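Local coordinates for protein 3',5'-cyclic-nucleotide phosphodiesterase 1 (Saccharomyces cerevisiae, PDB 4OJV) that belongs to the class-II phosphodiesterase family of the metallo-hydrolase clan and binds two zinc ions that share one protein ligand, at residues W156-T161 / Y224-I229; S67-D72 / R334-T339; E148-K153 / S183-L188. One frame throughout, in Å; residues are numbered along the deposited sequence.

Interaction 1. Residues W156-T161 / Y224-I229; sequences WGLPHT and YSTFYI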
loop_
_atom_site.group_PDB
_atom_site.type_symbol
_atom_site.label_atom_id
_atom_site.label_comp_id
_atom_site.label_asym_id
_atom_site.label_seq_id
_atom_site.Cartn_x
_atom_site.Cartn_y
_atom_site.Cartn_z
ATOM N N TRP A 156 -5.069 -10.895 15.426
ATOM C CA TRP A 156 -6.336 -11.337 15.995
ATOM C C TRP A 156 -7.480 -10.961 15.106
ATOM O O TRP A 156 -7.469 -9.905 14.457
ATOM C CB TRP A 156 -6.576 -10.664 17.330
ATOM C CG TRP A 156 -5.518 -10.871 18.370
ATOM C CD1 TRP A 156 -4.374 -10.117 18.585
ATOM C CD2 TRP A 156 -5.508 -11.897 19.411
ATOM N NE1 TRP A 156 -3.671 -10.596 19.662
ATOM C CE2 TRP A 156 -4.302 -11.662 20.204
ATOM C CE3 TRP A 156 -6.354 -12.946 19.757
ATOM C CZ2 TRP A 156 -3.966 -12.465 21.287
ATOM C CZ3 TRP A 156 -6.010 -13.745 20.853
ATOM C CH2 TRP A 156 -4.841 -13.511 21.595
ATOM N N GLY A 157 -8.528 -11.777 15.111
ATOM C CA GLY A 157 -9.741 -11.451 14.379
ATOM C C GLY A 157 -10.820 -12.471 14.647
ATOM O O GLY A 157 -10.559 -13.526 15.228
ATOM N N LEU A 158 -12.031 -12.156 14.226
ATOM C CA LEU A 158 -13.091 -13.146 14.171
ATOM C C LEU A 158 -12.764 -14.160 13.069
ATOM O O LEU A 158 -11.926 -13.892 12.207
ATOM C CB LEU A 158 -14.434 -12.455 13.915
ATOM C CG LEU A 158 -14.968 -11.535 15.025
ATOM C CD1 LEU A 158 -16.288 -10.916 14.595
ATOM C CD2 LEU A 158 -15.108 -12.255 16.360
ATOM N N PRO A 159 -13.419 -15.340 13.085
ATOM C CA PRO A 159 -13.115 -16.348 12.059
ATOM C C PRO A 159 -13.249 -15.875 10.606
ATOM O O PRO A 159 -12.449 -16.284 9.765
ATOM C CB PRO A 159 -14.115 -17.464 12.366
ATOM C CG PRO A 159 -14.337 -17.348 13.837
ATOM C CD PRO A 159 -14.328 -15.868 14.123
ATOM N N HIS A 160 -14.207 -15.006 10.300
ATOM C CA HIS A 160 -14.376 -14.545 8.904
ATOM C C HIS A 160 -13.144 -13.828 8.390
ATOM O O HIS A 160 -12.914 -13.746 7.182
ATOM C CB HIS A 160 -15.624 -13.671 8.742
ATOM C CG HIS A 160 -15.473 -12.271 9.295
ATOM N ND1 HIS A 160 -15.911 -11.925 10.520
ATOM C CD2 HIS A 160 -14.911 -11.125 8.737
ATOM C CE1 HIS A 160 -15.644 -10.621 10.735
ATOM N NE2 HIS A 160 -15.025 -10.139 9.647
ATOM N N THR A 161 -12.350 -13.298 9.313
ATOM C CA THR A 161 -11.089 -12.651 8.981
ATOM C C THR A 161 -9.941 -13.655 9.004
ATOM O O THR A 161 -9.205 -13.776 8.031
ATOM C CB THR A 161 -10.814 -11.505 9.960
ATOM O OG1 THR A 161 -11.816 -10.495 9.790
ATOM C CG2 THR A 161 -9.443 -10.898 9.730
ATOM N N TYR A 224 -18.616 -9.889 5.973
ATOM C CA TYR A 224 -18.660 -9.417 7.351
ATOM C C TYR A 224 -17.497 -8.508 7.707
ATOM O O TYR A 224 -16.433 -8.524 7.077
ATOM C CB TYR A 224 -18.701 -10.595 8.322
ATOM C CG TYR A 224 -19.962 -11.411 8.195
ATOM C CD1 TYR A 224 -21.200 -10.856 8.492
ATOM C CD2 TYR A 224 -19.911 -12.745 7.778
ATOM C CE1 TYR A 224 -22.367 -11.610 8.377
ATOM C CE2 TYR A 224 -21.070 -13.506 7.660
ATOM C CZ TYR A 224 -22.285 -12.929 7.955
ATOM O OH TYR A 224 -23.435 -13.680 7.835
ATOM N N SER A 225 -17.728 -7.715 8.741
ATOM C CA SER A 225 -16.702 -6.876 9.316
ATOM C C SER A 225 -16.816 -6.953 10.840
ATOM O O SER A 225 -17.577 -7.784 11.367
ATOM C CB SER A 225 -16.857 -5.458 8.766
ATOM O OG SER A 225 -15.834 -4.579 9.203
ATOM N N THR A 226 -16.056 -6.115 11.549
ATOM C CA THR A 226 -15.976 -6.200 13.003
ATOM C C THR A 226 -15.922 -4.805 13.592
ATOM O O THR A 226 -15.279 -3.914 13.028
ATOM C CB THR A 226 -14.684 -6.937 13.431
ATOM O OG1 THR A 226 -14.485 -8.098 12.615
ATOM C CG2 THR A 226 -14.708 -7.349 14.908
ATOM N N PHE A 227 -16.601 -4.633 14.725
ATOM C CA PHE A 227 -16.413 -3.488 15.608
ATOM C C PHE A 227 -15.669 -3.991 16.844
ATOM O O PHE A 227 -16.002 -5.055 17.387
ATOM C CB PHE A 227 -17.763 -2.957 16.080
ATOM C CG PHE A 227 -18.516 -2.097 15.080
ATOM C CD1 PHE A 227 -18.141 -1.960 13.739
ATOM C CD2 PHE A 227 -19.662 -1.432 15.511
ATOM C CE1 PHE A 227 -18.883 -1.159 12.876
ATOM C CE2 PHE A 227 -20.404 -0.640 14.653
ATOM C CZ PHE A 227 -20.018 -0.500 13.334
ATOM N N TYR A 228 -14.666 -3.240 17.282
ATOM C CA TYR A 228 -13.937 -3.569 18.501
ATOM C C TYR A 228 -14.177 -2.545 19.587
ATOM O O TYR A 228 -13.979 -1.347 19.373
ATOM C CB TYR A 228 -12.438 -3.610 18.213
ATOM C CG TYR A 228 -11.970 -4.805 17.422
ATOM C CD1 TYR A 228 -11.814 -6.047 18.030
ATOM C CD2 TYR A 228 -11.653 -4.692 16.064
ATOM C CE1 TYR A 228 -11.366 -7.145 17.315
ATOM C CE2 TYR A 228 -11.209 -5.786 15.339
ATOM C CZ TYR A 228 -11.066 -7.010 15.971
ATOM O OH TYR A 228 -10.628 -8.128 15.292
ATOM N N ILE A 229 -14.577 -3.025 20.763
ATOM C CA ILE A 229 -14.575 -2.197 21.972
ATOM C C ILE A 229 -13.285 -2.460 22.738
ATOM O O ILE A 229 -12.952 -3.618 23.011
ATOM C CB ILE A 229 -15.771 -2.492 22.905
ATOM C CG1 ILE A 229 -17.093 -2.406 22.129
ATOM C CG2 ILE A 229 -15.749 -1.555 24.117
ATOM C CD1 ILE A 229 -18.318 -2.799 22.932
HETATM O O HOH W 1 -12.320 -9.806 12.493
#

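Interaction 2. Residues S67-D72 / R334-T339; sequences SFYEHD and RDPRLT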
loop_
_atom_site.group_PDB
_atom_site.type_symbol
_atom_site.label_atom_id
_atom_site.label_comp_id
_atom_site.label_asym_id
_atom_site.label_seq_id
_atom_site.Cartn_x
_atom_site.Cartn_y
_atom_site.Cartn_z
ATOM N N SER A 67 -4.872 17.582 1.026
ATOM C CA SER A 67 -6.265 17.547 0.592
ATOM C C SER A 67 -6.377 17.140 -0.877
ATOM O O SER A 67 -6.907 16.071 -1.186
ATOM C CB SER A 67 -6.930 18.908 0.835
ATOM O OG SER A 67 -8.233 18.937 0.299
ATOM N N PHE A 68 -5.885 18.003 -1.772
ATOM C CA PHE A 68 -5.823 17.777 -3.231
ATOM C C PHE A 68 -7.110 18.112 -3.989
ATOM O O PHE A 68 -7.297 17.695 -5.135
ATOM C CB PHE A 68 -5.274 16.379 -3.578
ATOM C CG PHE A 68 -3.950 16.082 -2.927
ATOM C CD1 PHE A 68 -2.820 16.839 -3.228
ATOM C CD2 PHE A 68 -3.839 15.066 -1.987
ATOM C CE1 PHE A 68 -1.601 16.577 -2.615
ATOM C CE2 PHE A 68 -2.620 14.785 -1.384
ATOM C CZ PHE A 68 -1.502 15.543 -1.696
ATOM N N TYR A 69 -7.976 18.901 -3.359
ATOM C CA TYR A 69 -9.212 19.329 -3.997
ATOM C C TYR A 69 -9.136 20.833 -4.268
ATOM O O TYR A 69 -8.296 21.263 -5.053
ATOM C CB TYR A 69 -10.431 18.912 -3.175
ATOM C CG TYR A 69 -10.580 17.401 -3.109
ATOM C CD1 TYR A 69 -9.856 16.637 -2.183
ATOM C CD2 TYR A 69 -11.439 16.735 -3.979
ATOM C CE1 TYR A 69 -9.980 15.255 -2.124
ATOM C CE2 TYR A 69 -11.569 15.345 -3.933
ATOM C CZ TYR A 69 -10.836 14.615 -3.000
ATOM O OH TYR A 69 -10.979 13.232 -2.936
ATOM N N GLU A 70 -9.966 21.642 -3.623
ATOM C CA GLU A 70 -9.875 23.098 -3.807
ATOM C C GLU A 70 -8.447 23.596 -3.576
ATOM O O GLU A 70 -7.983 24.493 -4.286
ATOM C CB GLU A 70 -10.884 23.813 -2.915
ATOM C CG GLU A 70 -12.316 23.574 -3.371
ATOM C CD GLU A 70 -13.344 23.982 -2.345
ATOM O OE1 GLU A 70 -13.219 23.583 -1.173
ATOM O OE2 GLU A 70 -14.293 24.705 -2.720
ATOM N N HIS A 71 -7.750 23.016 -2.597
ATOM C CA HIS A 71 -6.322 23.273 -2.395
ATOM C C HIS A 71 -5.597 21.978 -2.174
ATOM O O HIS A 71 -6.165 21.010 -1.665
ATOM C CB HIS A 71 -6.071 24.165 -1.183
ATOM C CG HIS A 71 -6.826 25.462 -1.216
ATOM N ND1 HIS A 71 -8.051 25.595 -0.672
ATOM C CD2 HIS A 71 -6.497 26.693 -1.762
ATOM C CE1 HIS A 71 -8.477 26.856 -0.854
ATOM N NE2 HIS A 71 -7.528 27.523 -1.523
ATOM N N ASP A 72 -4.316 21.953 -2.508
ATOM C CA ASP A 72 -3.518 20.770 -2.239
ATOM C C ASP A 72 -3.310 20.547 -0.737
ATOM O O ASP A 72 -3.156 19.407 -0.294
ATOM C CB ASP A 72 -2.190 20.836 -2.992
ATOM C CG ASP A 72 -2.348 20.579 -4.479
ATOM O OD1 ASP A 72 -3.385 20.021 -4.909
ATOM O OD2 ASP A 72 -1.417 20.909 -5.233
ATOM N N ARG A 334 -14.895 19.575 -4.277
ATOM C CA ARG A 334 -14.581 19.814 -2.864
ATOM C C ARG A 334 -14.186 18.521 -2.160
ATOM O O ARG A 334 -14.731 17.450 -2.434
ATOM C CB ARG A 334 -15.780 20.459 -2.162
ATOM C CG ARG A 334 -15.545 20.940 -0.732
ATOM C CD ARG A 334 -16.361 22.194 -0.435
ATOM N NE ARG A 334 -16.063 22.761 0.883
ATOM C CZ ARG A 334 -16.769 22.537 1.980
ATOM N NH1 ARG A 334 -17.836 21.746 1.943
ATOM N NH2 ARG A 334 -16.403 23.112 3.120
ATOM N N ASP A 335 -13.234 18.649 -1.246
ATOM C CA ASP A 335 -12.762 17.533 -0.432
ATOM C C ASP A 335 -13.962 16.858 0.239
ATOM O O ASP A 335 -14.699 17.500 0.993
ATOM C CB ASP A 335 -11.779 18.091 0.601
ATOM C CG ASP A 335 -10.990 17.020 1.353
ATOM O OD1 ASP A 335 -11.553 15.967 1.728
ATOM O OD2 ASP A 335 -9.790 17.281 1.593
ATOM N N PRO A 336 -14.177 15.554 -0.034
ATOM C CA PRO A 336 -15.369 14.912 0.519
ATOM C C PRO A 336 -15.345 14.824 2.037
ATOM O O PRO A 336 -16.397 14.702 2.643
ATOM C CB PRO A 336 -15.342 13.511 -0.103
ATOM C CG PRO A 336 -13.916 13.283 -0.456
ATOM C CD PRO A 336 -13.404 14.631 -0.884
ATOM N N ARG A 337 -14.168 14.902 2.654
ATOM C CA ARG A 337 -14.121 14.919 4.112
ATOM C C ARG A 337 -14.821 16.167 4.657
ATOM O O ARG A 337 -15.495 16.102 5.684
ATOM C CB ARG A 337 -12.681 14.871 4.601
ATOM C CG ARG A 337 -11.993 13.558 4.249
ATOM C CD ARG A 337 -10.508 13.577 4.545
ATOM N NE ARG A 337 -9.812 14.613 3.785
ATOM C CZ ARG A 337 -8.542 14.944 3.973
ATOM N NH1 ARG A 337 -7.819 14.299 4.887
ATOM N NH2 ARG A 337 -7.998 15.918 3.253
ATOM N N LEU A 338 -14.658 17.292 3.961
ATOM C CA LEU A 338 -15.311 18.537 4.368
ATOM C C LEU A 338 -16.812 18.460 4.107
ATOM O O LEU A 338 -17.612 18.848 4.959
ATOM C CB LEU A 338 -14.672 19.738 3.667
ATOM C CG LEU A 338 -13.190 19.982 3.986
ATOM C CD1 LEU A 338 -12.614 21.120 3.154
ATOM C CD2 LEU A 338 -12.979 20.228 5.473
ATOM N N THR A 339 -17.195 17.950 2.935
ATOM C CA THR A 339 -18.608 17.765 2.610
ATOM C C THR A 339 -19.297 16.881 3.648
ATOM O O THR A 339 -20.351 17.226 4.191
ATOM C CB THR A 339 -18.754 17.156 1.210
ATOM O OG1 THR A 339 -18.126 18.024 0.260
ATOM C CG2 THR A 339 -20.218 16.916 0.843
HETATM O O HOH W 2 -11.927 21.164 -1.039
HETATM O O HOH W 3 -14.156 24.703 0.966
#

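Interaction 3. Residues E148-K153 / S183-L188; sequences ENSKKK and SRKLKL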
loop_
_atom_site.group_PDB
_atom_site.type_symbol
_atom_site.label_atom_id
_atom_site.label_comp_id
_atom_site.label_asym_id
_atom_site.label_seq_id
_atom_site.Cartn_x
_atom_site.Cartn_y
_atom_site.Cartn_z
ATOM N N GLU A 148 17.475 -12.193 16.156
ATOM C CA GLU A 148 17.310 -13.500 16.797
ATOM C C GLU A 148 16.424 -13.393 18.040
ATOM O O GLU A 148 15.376 -14.042 18.115
ATOM C CB GLU A 148 18.674 -14.106 17.146
ATOM C CG GLU A 148 18.666 -15.622 17.279
ATOM C CD GLU A 148 20.030 -16.189 17.626
ATOM O OE1 GLU A 148 20.542 -15.891 18.727
ATOM O OE2 GLU A 148 20.586 -16.944 16.800
ATOM N N ASN A 149 16.849 -12.579 19.007
ATOM C CA ASN A 149 16.013 -12.233 20.158
ATOM C C ASN A 149 14.878 -11.320 19.698
ATOM O O ASN A 149 15.026 -10.096 19.615
ATOM C CB ASN A 149 16.839 -11.607 21.295
ATOM C CG ASN A 149 17.742 -10.475 20.824
ATOM O OD1 ASN A 149 18.415 -10.579 19.796
ATOM N ND2 ASN A 149 17.769 -9.389 21.588
ATOM N N SER A 150 13.740 -11.938 19.394
ATOM C CA SER A 150 12.710 -11.301 18.587
ATOM C C SER A 150 11.389 -11.049 19.309
ATOM O O SER A 150 10.846 -11.937 19.970
ATOM C CB SER A 150 12.448 -12.145 17.338
ATOM O OG SER A 150 11.989 -13.438 17.694
ATOM N N LYS A 151 10.881 -9.830 19.163
ATOM C CA LYS A 151 9.520 -9.504 19.560
ATOM C C LYS A 151 8.559 -10.120 18.535
ATOM O O LYS A 151 8.698 -9.895 17.331
ATOM C CB LYS A 151 9.326 -7.987 19.627
ATOM C CG LYS A 151 10.124 -7.285 20.719
ATOM C CD LYS A 151 9.673 -5.839 20.847
ATOM C CE LYS A 151 10.480 -5.070 21.879
ATOM N NZ LYS A 151 10.176 -3.611 21.805
ATOM N N LYS A 152 7.599 -10.902 19.023
ATOM C CA LYS A 152 6.674 -11.645 18.164
ATOM C C LYS A 152 5.368 -10.887 17.980
ATOM O O LYS A 152 4.947 -10.145 18.872
ATOM C CB LYS A 152 6.385 -13.024 18.754
ATOM C CG LYS A 152 7.622 -13.886 18.961
ATOM C CD LYS A 152 7.251 -15.319 19.300
ATOM C CE LYS A 152 8.494 -16.188 19.411
ATOM N NZ LYS A 152 8.155 -17.629 19.564
ATOM N N LYS A 153 4.733 -11.080 16.823
ATOM C CA LYS A 153 3.459 -10.427 16.515
ATOM C C LYS A 153 2.304 -11.414 16.380
ATOM O O LYS A 153 2.462 -12.515 15.846
ATOM C CB LYS A 153 3.557 -9.605 15.231
ATOM C CG LYS A 153 4.580 -8.473 15.236
ATOM C CD LYS A 153 4.307 -7.535 14.065
ATOM C CE LYS A 153 5.531 -6.773 13.588
ATOM N NZ LYS A 153 5.860 -5.618 14.455
ATOM N N SER A 183 9.623 -20.637 14.248
ATOM C CA SER A 183 9.817 -19.737 15.384
ATOM C C SER A 183 8.519 -19.077 15.843
ATOM O O SER A 183 8.472 -18.496 16.926
ATOM C CB SER A 183 10.880 -18.672 15.084
ATOM O OG SER A 183 10.501 -17.838 14.006
ATOM N N ARG A 184 7.470 -19.190 15.023
ATOM C CA ARG A 184 6.135 -18.665 15.354
ATOM C C ARG A 184 6.174 -17.183 15.733
ATOM O O ARG A 184 5.473 -16.736 16.642
ATOM C CB ARG A 184 5.433 -19.518 16.429
ATOM C CG ARG A 184 5.331 -21.007 16.099
ATOM C CD ARG A 184 4.481 -21.269 14.861
ATOM N NE ARG A 184 4.529 -22.667 14.420
ATOM C CZ ARG A 184 3.603 -23.583 14.692
ATOM N NH1 ARG A 184 2.537 -23.273 15.421
ATOM N NH2 ARG A 184 3.745 -24.821 14.234
ATOM N N LYS A 185 7.009 -16.436 15.020
ATOM C CA LYS A 185 7.147 -14.996 15.236
ATOM C C LYS A 185 5.944 -14.210 14.699
ATOM O O LYS A 185 5.746 -13.053 15.074
ATOM C CB LYS A 185 8.449 -14.480 14.607
ATOM C CG LYS A 185 9.738 -14.982 15.255
ATOM C CD LYS A 185 10.961 -14.280 14.669
ATOM C CE LYS A 185 12.236 -15.093 14.864
ATOM N NZ LYS A 185 13.454 -14.348 14.430
ATOM N N LEU A 186 5.167 -14.832 13.814
ATOM C CA LEU A 186 3.885 -14.295 13.368
ATOM C C LEU A 186 2.824 -15.353 13.586
ATOM O O LEU A 186 2.955 -16.468 13.081
ATOM C CB LEU A 186 3.922 -13.890 11.894
ATOM C CG LEU A 186 2.689 -13.114 11.402
ATOM C CD1 LEU A 186 2.529 -11.775 12.120
ATOM C CD2 LEU A 186 2.759 -12.897 9.902
ATOM N N LYS A 187 1.789 -15.014 14.349
ATOM C CA LYS A 187 0.712 -15.945 14.675
ATOM C C LYS A 187 -0.642 -15.377 14.301
ATOM O O LYS A 187 -0.849 -14.171 14.399
ATOM C CB LYS A 187 0.704 -16.240 16.176
ATOM C CG LYS A 187 1.878 -17.067 16.667
ATOM C CD LYS A 187 1.702 -17.386 18.145
ATOM C CE LYS A 187 2.935 -18.051 18.735
ATOM N NZ LYS A 187 4.052 -17.083 18.922
ATOM N N LEU A 188 -1.555 -16.246 13.879
ATOM C CA LEU A 188 -2.966 -15.904 13.664
ATOM C C LEU A 188 -3.797 -16.505 14.784
ATOM O O LEU A 188 -3.684 -17.710 15.054
ATOM C CB LEU A 188 -3.463 -16.467 12.330
ATOM C CG LEU A 188 -2.926 -15.861 11.033
ATOM C CD1 LEU A 188 -3.288 -16.717 9.834
ATOM C CD2 LEU A 188 -3.492 -14.466 10.836
HETATM O O HOH W 4 3.669 -14.627 17.661
#

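Interaction 1. Residues W156-T161 / Y224-I229
L158 lies across from T226 and H160 from Y224, where residues 156-161 run nearly antiparallel to strand 222-232, the two directions 154° apart and the H160 and Y224 CA atoms 6.9 Å from each other. H160 has the largest share of the contact. A chi1 of 75°, with CG between the backbone N and the carbonyl carbon, sets H160 CG against Y224 CB. Y224 CB stands over one face of the ring in a CH-pi contact, 3.7 Å from the centroid and 5° off the normal. The Y224 phenol extends beyond the contact. At the edge of the imidazole, close to its plane, H160 CE1 is 3.4 Å from T226 OG1. H160 NE2 hydrogen-bonds to T127 O, and T226 OG1 bonds to the same carbonyl.

The two segments belong to two facing mixed sheets, consistent with the metallo-beta-lactamase-type fold of this clan. Strand 153-157 lies in one sheet and strand 222-232 in the other. T127 directly precedes the zinc ligand H128, so H160 and T226 both hold the carbonyl just before a zinc ligand. S225 points away from residues 156-161; its side chain lies about 7 Å from a zinc ion and touches H128 and H213.

A water joins the segments. It accepts from L158 N at 2.9 Å and donates to T226 OG1 at 2.8 Å. T161 OG1 is its third partner. L158 is the N-cap residue of helix 159-169, and its side chain meets the T226 methyl, with L158 CD1 3.9 Å from T226 CG2. T226 CG2 also lies over the rim of one face of the Y228 ring. Y228 OH approaches G157 CA to 3.6 Å and hydrogen-bonds to I126 O.

Interaction 2. Residues S67-D72 / R334-T339
S67 OG donates to D335 OD2 at 2.6 Å, on the anti side and 17° out of the carboxylate plane. The S67 hydroxyl reaches there with OG anti to the backbone N (chi1 174°). The buried D335 carboxylate has two donors on each oxygen. R337 grips it side-on: R337 NE bonds to D335 OD1 at 3.0 Å, and R337 NH2 forms a salt bridge with D335 OD2 at 2.8 Å. Both carboxylate oxygens offer their syn lone pairs and lie within 5° of the guanidinium plane. R337 N is the fourth donor, making the capping bond to OD1 of this N-cap residue. R337 NH2 also bonds to P66 O. Four donors, two of them from a guanidinium, probably keep D335 ionised.

Y69 packs one ring face on the start of the helix. D335 CA and P336 CD both make CH-pi contacts there, each offset to the rim; P336 CD is 3.3 Å from Y69 CZ. Y69 OH bonds to a methylpentanediol molecule, probably from the crystallisation liquor, and weakly to T330 N.

E70 OE1 and R334 NE form a long salt bridge of 3.6 Å. One water bridges these two atoms. A second accepts from D335 N at 2.8 Å and from E70 N, and donates to E70 OE1. R334 also has a salt bridge to E342 of helix 336-350.

Residues 67-72 form the loop between strands 64-66 and 73-75 of a hairpin. The loop lies between the N-terminus of helix 336-350 and the second subunit, where F68 packs on R48 and Y69 on M111 of that subunit.

Interaction 3. Residues E148-K153 / S183-L188
K185 lays its methylene chain over S150, with K185 CE 3.3 Å from S150 OG and K185 CD close by. Its chain is extended beyond CG, and K185 NZ at the end makes a weak bond to Q147 O. The contact is the start of a parallel strand pair. Strands 153-157 and 186-190 are neighbours in the mixed sheet, and helix 159-169 connects them in a beta-alpha-beta crossover. Strand 186-190 is outermost in this sheet within the chain.

K153 pairs with L186. K153 N donates to K185 O at 2.8 Å, and K187 N donates to K153 O at 3.0 Å. K153 and L186 send their side chains to the same face, where L186 CD1 touches K153 CB at 3.9 Å. The K153 ammonium lies elsewhere: it makes a cation-pi contact with F118 and a weak bond to I121 O.

K152 reaches across the start of the strand pair with an extended chain. K152 NZ donates to S183 O at 2.8 Å, with a C=O...N angle of 169°, nearly in line with the carbonyl. On the way K152 CD passes R184 O. K187 bends back at its last torsion (chi4 74°), and K187 NZ donates to R184 O at 2.7 Å. The two ammonium groups thus come near each other, with K152 NZ 4.2 Å from K187 NZ. Their repulsion is probably eased by the two successive carbonyls that hold them. One water accepts from K187 NZ at 2.8 Å and donates to K153 O, the acceptor of the K187 backbone N-H.

In the fold
Interactions 1 and 3 lie at the two ends of one unit. Residues 148-153 lead into strand 153-157, which runs on to 156-161 and helix 159-169. Residues 183-188 then start the neighbouring strand 186-190, and 224-229 follow in the other sheet. Their segments alternate along the chain, and their centres are about 22 Å apart. Interaction 3 joins strands within one sheet; interaction 1 connects that sheet to the second, next to the zinc site. Interaction 2 is on the opposite side of the chain's centre, its centre about 31 Å from that of interaction 1 and about 41 Å from that of interaction 3. It brings together parts 262 residues apart, at the border with the second subunit.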